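Local structure of ureidoglycolate hydrolase (Arabidopsis thaliana, 4PXE) at residues Thr165-Asp168 with Gly169-Ser173; Asn326-Ala329 with Lys330-Val334. The protein hydrolyses (S)-ureidoglycolate to glyoxylate, ammonium and carbon dioxide with two manganese ions per subunit, in the last step of plant purine breakdown. All coordinates share one frame; numbering follows the deposited sequence.

Interaction 1: Thr165-Asp168 with Gly169-Ser173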
loop_
_atom_site.group_PDB
_atom_site.type_symbol
_atom_site.label_atom_id
_atom_site.label_comp_id
_atom_site.label_asym_id
_atom_site.label_seq_id
_atom_site.Cartn_x
_atom_site.Cartn_y
_atom_site.Cartn_z
ATOM N N THR A 165 3.957 17.910 15.667
ATOM C CA THR A 165 3.398 17.506 14.375
ATOM C C THR A 165 3.622 16.054 13.965
ATOM O O THR A 165 2.906 15.543 13.111
ATOM C CB THR A 165 3.939 18.377 13.218
ATOM O OG1 THR A 165 5.362 18.223 13.125
ATOM C CG2 THR A 165 3.599 19.846 13.437
ATOM N N VAL A 166 4.623 15.395 14.542
ATOM C CA VAL A 166 5.007 14.087 14.017
ATOM C C VAL A 166 3.992 12.988 14.316
ATOM O O VAL A 166 3.613 12.772 15.467
ATOM C CB VAL A 166 6.401 13.670 14.511
ATOM C CG1 VAL A 166 6.687 12.216 14.128
ATOM C CG2 VAL A 166 7.449 14.598 13.939
ATOM N N VAL A 167 3.558 12.306 13.258
ATOM C CA VAL A 167 2.657 11.155 13.352
ATOM C C VAL A 167 3.154 10.051 12.416
ATOM O O VAL A 167 3.925 10.317 11.490
ATOM C CB VAL A 167 1.203 11.511 12.933
ATOM C CG1 VAL A 167 0.593 12.552 13.873
ATOM C CG2 VAL A 167 1.163 11.997 11.480
ATOM N N ASP A 168 2.703 8.820 12.637
ATOM C CA ASP A 168 3.063 7.731 11.730
ATOM C C ASP A 168 2.049 7.560 10.604
ATOM O O ASP A 168 1.142 8.380 10.453
ATOM C CB ASP A 168 3.343 6.409 12.483
ATOM C CG ASP A 168 2.113 5.803 13.138
ATOM O OD1 ASP A 168 2.294 4.945 14.030
ATOM O OD2 ASP A 168 0.969 6.143 12.761
ATOM N N GLY A 169 2.205 6.497 9.823
ATOM C CA GLY A 169 1.342 6.257 8.677
ATOM C C GLY A 169 -0.104 5.975 9.039
ATOM O O GLY A 169 -0.993 6.067 8.185
ATOM N N GLN A 170 -0.346 5.628 10.300
ATOM C CA GLN A 170 -1.703 5.344 10.764
ATOM C C GLN A 170 -2.217 6.491 11.628
ATOM O O GLN A 170 -3.172 6.328 12.391
ATOM C CB GLN A 170 -1.760 4.020 11.535
ATOM C CG GLN A 170 -1.569 2.772 10.668
ATOM C CD GLN A 170 -0.138 2.596 10.178
ATOM O OE1 GLN A 170 0.801 2.539 10.975
ATOM N NE2 GLN A 170 0.035 2.521 8.860
ATOM N N ASN A 171 -1.562 7.642 11.501
ATOM C CA ASN A 171 -1.913 8.849 12.245
ATOM C C ASN A 171 -1.747 8.747 13.764
ATOM O O ASN A 171 -2.354 9.506 14.513
ATOM C CB ASN A 171 -3.325 9.335 11.877
ATOM C CG ASN A 171 -3.398 9.896 10.468
ATOM O OD1 ASN A 171 -2.438 10.494 9.973
ATOM N ND2 ASN A 171 -4.541 9.707 9.812
ATOM N N VAL A 172 -0.911 7.817 14.222
ATOM C CA VAL A 172 -0.573 7.762 15.640
ATOM C C VAL A 172 0.580 8.724 15.910
ATOM O O VAL A 172 1.598 8.690 15.217
ATOM C CB VAL A 172 -0.172 6.335 16.070
ATOM C CG1 VAL A 172 0.165 6.302 17.558
ATOM C CG2 VAL A 172 -1.287 5.346 15.736
ATOM N N SER A 173 0.426 9.600 16.901
ATOM C CA SER A 173 1.445 10.604 17.164
ATOM C C SER A 173 2.674 9.956 17.789
ATOM O O SER A 173 2.587 8.859 18.347
ATOM C CB SER A 173 0.919 11.719 18.078
ATOM O OG SER A 173 0.726 11.253 19.404
HETATM O O HOH W 1 0.930 2.652 13.618
HETATM O O HOH W 2 -0.343 9.756 8.429
#
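Asp168 OD2 is gripped by two backbone N-H groups from opposite faces of the carboxylate. Gln170 N donates to Asp168 OD2 at 2.8 Å and Val172 N donates to Asp168 OD2 at 2.9 Å. Both donors stand above the carboxylate plane on their own side, so OD2 is held between them. Asp168 CG sits between its backbone N and carbonyl carbon (chi1 68°), which turns the group over the loop. Asp168 OD1 forms a salt bridge with Arg141 NE. A water links Asp168 OD1 to Gln170 OE1. Val172 CB lies 3.5 Å from Asp168 OD1, alongside the acid. An asparagine in place of Asp168 would probably cost Arg141 this salt bridge. The backbone adds two bonds: Asp168 N to Val172 O at 2.8 Å, and Asn171 N to Asp168 O at 3.0 Å. A second water joins Asp168 O to Asn171 OD1. Val167 CG1 rests 3.9 Å from Ser173 CA, where the two backbones are bridged. Ser173 OG then caps helix 174-180 through Glu176 N. The bond to Gln170 N makes an Asx turn. It overlaps the type I turn from Asp168 to Asn171, in a hairpin-like loop whose positive-phi Asn171 is consistent with a G1 bulge.

Interaction 2: Asn326-Ala329 with Lys330-Val334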
loop_
_atom_site.group_PDB
_atom_site.type_symbol
_atom_site.label_atom_id
_atom_site.label_comp_id
_atom_site.label_asym_id
_atom_site.label_seq_id
_atom_site.Cartn_x
_atom_site.Cartn_y
_atom_site.Cartn_z
ATOM N N ASN A 326 8.288 19.147 -10.550
ATOM C CA ASN A 326 7.510 20.267 -11.070
ATOM C C ASN A 326 7.188 20.142 -12.554
ATOM O O ASN A 326 6.063 20.421 -12.979
ATOM C CB ASN A 326 8.215 21.591 -10.759
ATOM C CG ASN A 326 7.976 22.043 -9.330
ATOM O OD1 ASN A 326 6.901 22.544 -8.998
ATOM N ND2 ASN A 326 8.975 21.871 -8.476
ATOM N N THR A 327 8.150 19.690 -13.347
ATOM C CA THR A 327 7.939 19.486 -14.771
ATOM C C THR A 327 6.876 18.412 -15.017
ATOM O O THR A 327 5.978 18.586 -15.835
ATOM C CB THR A 327 9.252 19.093 -15.472
ATOM O OG1 THR A 327 10.183 20.175 -15.354
ATOM C CG2 THR A 327 9.015 18.801 -16.941
ATOM N N ILE A 328 6.990 17.304 -14.292
ATOM C CA ILE A 328 6.021 16.217 -14.393
ATOM C C ILE A 328 4.629 16.669 -13.957
ATOM O O ILE A 328 3.642 16.353 -14.625
ATOM C CB ILE A 328 6.491 15.007 -13.553
ATOM C CG1 ILE A 328 7.712 14.377 -14.217
ATOM C CG2 ILE A 328 5.370 13.971 -13.398
ATOM C CD1 ILE A 328 8.509 13.462 -13.295
ATOM N N ALA A 329 4.542 17.410 -12.855
ATOM C CA ALA A 329 3.241 17.897 -12.386
ATOM C C ALA A 329 2.559 18.758 -13.449
ATOM O O ALA A 329 1.369 18.593 -13.727
ATOM C CB ALA A 329 3.378 18.656 -11.080
ATOM N N LYS A 330 3.318 19.659 -14.067
ATOM C CA LYS A 330 2.766 20.517 -15.113
ATOM C C LYS A 330 2.320 19.720 -16.339
ATOM O O LYS A 330 1.241 19.966 -16.884
ATOM C CB LYS A 330 3.781 21.594 -15.514
ATOM C CG LYS A 330 4.022 22.653 -14.445
ATOM C CD LYS A 330 4.868 23.803 -14.999
ATOM C CE LYS A 330 5.065 24.920 -13.981
ATOM N NZ LYS A 330 6.034 24.557 -12.905
ATOM N N LYS A 331 3.137 18.766 -16.774
ATOM C CA LYS A 331 2.825 17.975 -17.956
ATOM C C LYS A 331 1.619 17.058 -17.729
ATOM O O LYS A 331 0.762 16.908 -18.605
ATOM C CB LYS A 331 4.045 17.161 -18.406
ATOM C CG LYS A 331 3.749 16.268 -19.597
ATOM C CD LYS A 331 5.007 15.836 -20.323
ATOM C CE LYS A 331 4.654 15.155 -21.636
ATOM N NZ LYS A 331 3.655 15.953 -22.409
ATOM N N ARG A 332 1.555 16.451 -16.548
ATOM C CA ARG A 332 0.453 15.553 -16.220
ATOM C C ARG A 332 -0.802 16.299 -15.792
ATOM O O ARG A 332 -1.871 15.699 -15.669
ATOM C CB ARG A 332 0.876 14.593 -15.106
ATOM C CG ARG A 332 1.792 13.477 -15.576
ATOM C CD ARG A 332 0.993 12.369 -16.239
ATOM N NE ARG A 332 1.867 11.441 -16.953
ATOM C CZ ARG A 332 1.432 10.547 -17.826
ATOM N NH1 ARG A 332 0.134 10.473 -18.100
ATOM N NH2 ARG A 332 2.288 9.751 -18.443
ATOM N N LYS A 333 -0.663 17.599 -15.558
ATOM C CA LYS A 333 -1.764 18.439 -15.085
ATOM C C LYS A 333 -2.265 18.011 -13.708
ATOM O O LYS A 333 -3.461 18.086 -13.395
ATOM C CB LYS A 333 -2.894 18.504 -16.122
ATOM C CG LYS A 333 -2.434 19.091 -17.448
ATOM C CD LYS A 333 -3.573 19.225 -18.446
ATOM C CE LYS A 333 -3.931 17.886 -19.058
ATOM N NZ LYS A 333 -2.933 17.443 -20.069
ATOM N N VAL A 334 -1.327 17.557 -12.881
ATOM C CA VAL A 334 -1.609 17.250 -11.488
ATOM C C VAL A 334 -1.000 18.313 -10.592
ATOM O O VAL A 334 -0.121 19.067 -11.019
ATOM C CB VAL A 334 -1.068 15.854 -11.076
ATOM C CG1 VAL A 334 -1.791 14.760 -11.838
ATOM C CG2 VAL A 334 0.450 15.751 -11.274
HETATM O O HOH W 3 4.685 22.565 -11.076
#
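The Asn326 amide turns OD1 to a water that it shares with Lys330, while the Arg332 guanidinium leaves the helix for acids beyond it. Both groups belong to the C-terminal end of helix 311-332, which is closed by a Schellman motif with Lys333 as the positive-phi C-prime residue. The water donates to Asn326 OD1 at 3.0 Å and accepts from Lys330 NZ at 3.0 Å. The same water also donates to Asn326 O. The other end of the amide, ND2, bonds to Gln322 O one turn back. On the guanidinium, Arg332 NE forms a salt bridge with Glu262 and NH2 pairs with Glu268 of the second subunit. Leu265 of that subunit packs on the same side chain.

In the Schellman motif Val334 N donates to Ala329 O at 3.0 Å, lying in the carbonyl plane. The companion bond, Lys333 N to Lys330 O, is weak. Before it come regular helix bonds, such as Arg332 N to Ile328 O at 2.8 Å.

The side chains follow the turns. Lys330 CG lies anti to its own carbonyl carbon (chi1 -70°), which brings it back over the preceding turn, 3.4 Å from Asn326 O. Arg332 does likewise, with CG 4.2 Å from Ile328 CG2. Its chain bends at chi2 (-80°) before running out to the dimer partner. Ile328 packs on Ala259 of helix 256-272. This end of the helix belongs to the region involved in dimerization. Ala329 and Val334 are buried, and both touch Phe238 of strand 222-239. Between them the apolar seal of the motif is made by Ala329 CB and Val334 CG2, 4.1 Å apart.

Interactions 1 and 2 are both local turns that end or link helices, and they do not touch: their centres are 29 Å apart and their nearest atoms about 22 Å. Interaction 1 is a surface loop between helices 156-164 and 174-180, away from the annotated sites. Interaction 2 is partly buried and lies in the dimerization region, at the end of helix 311-332. Their chemistry differs accordingly. In 165-173 a carboxylate organises the backbone and has an arginine of the same chain as partner. In 326-334 backbone bonds and small apolar groups close the helix, while an arginine reaches an acid of the second subunit.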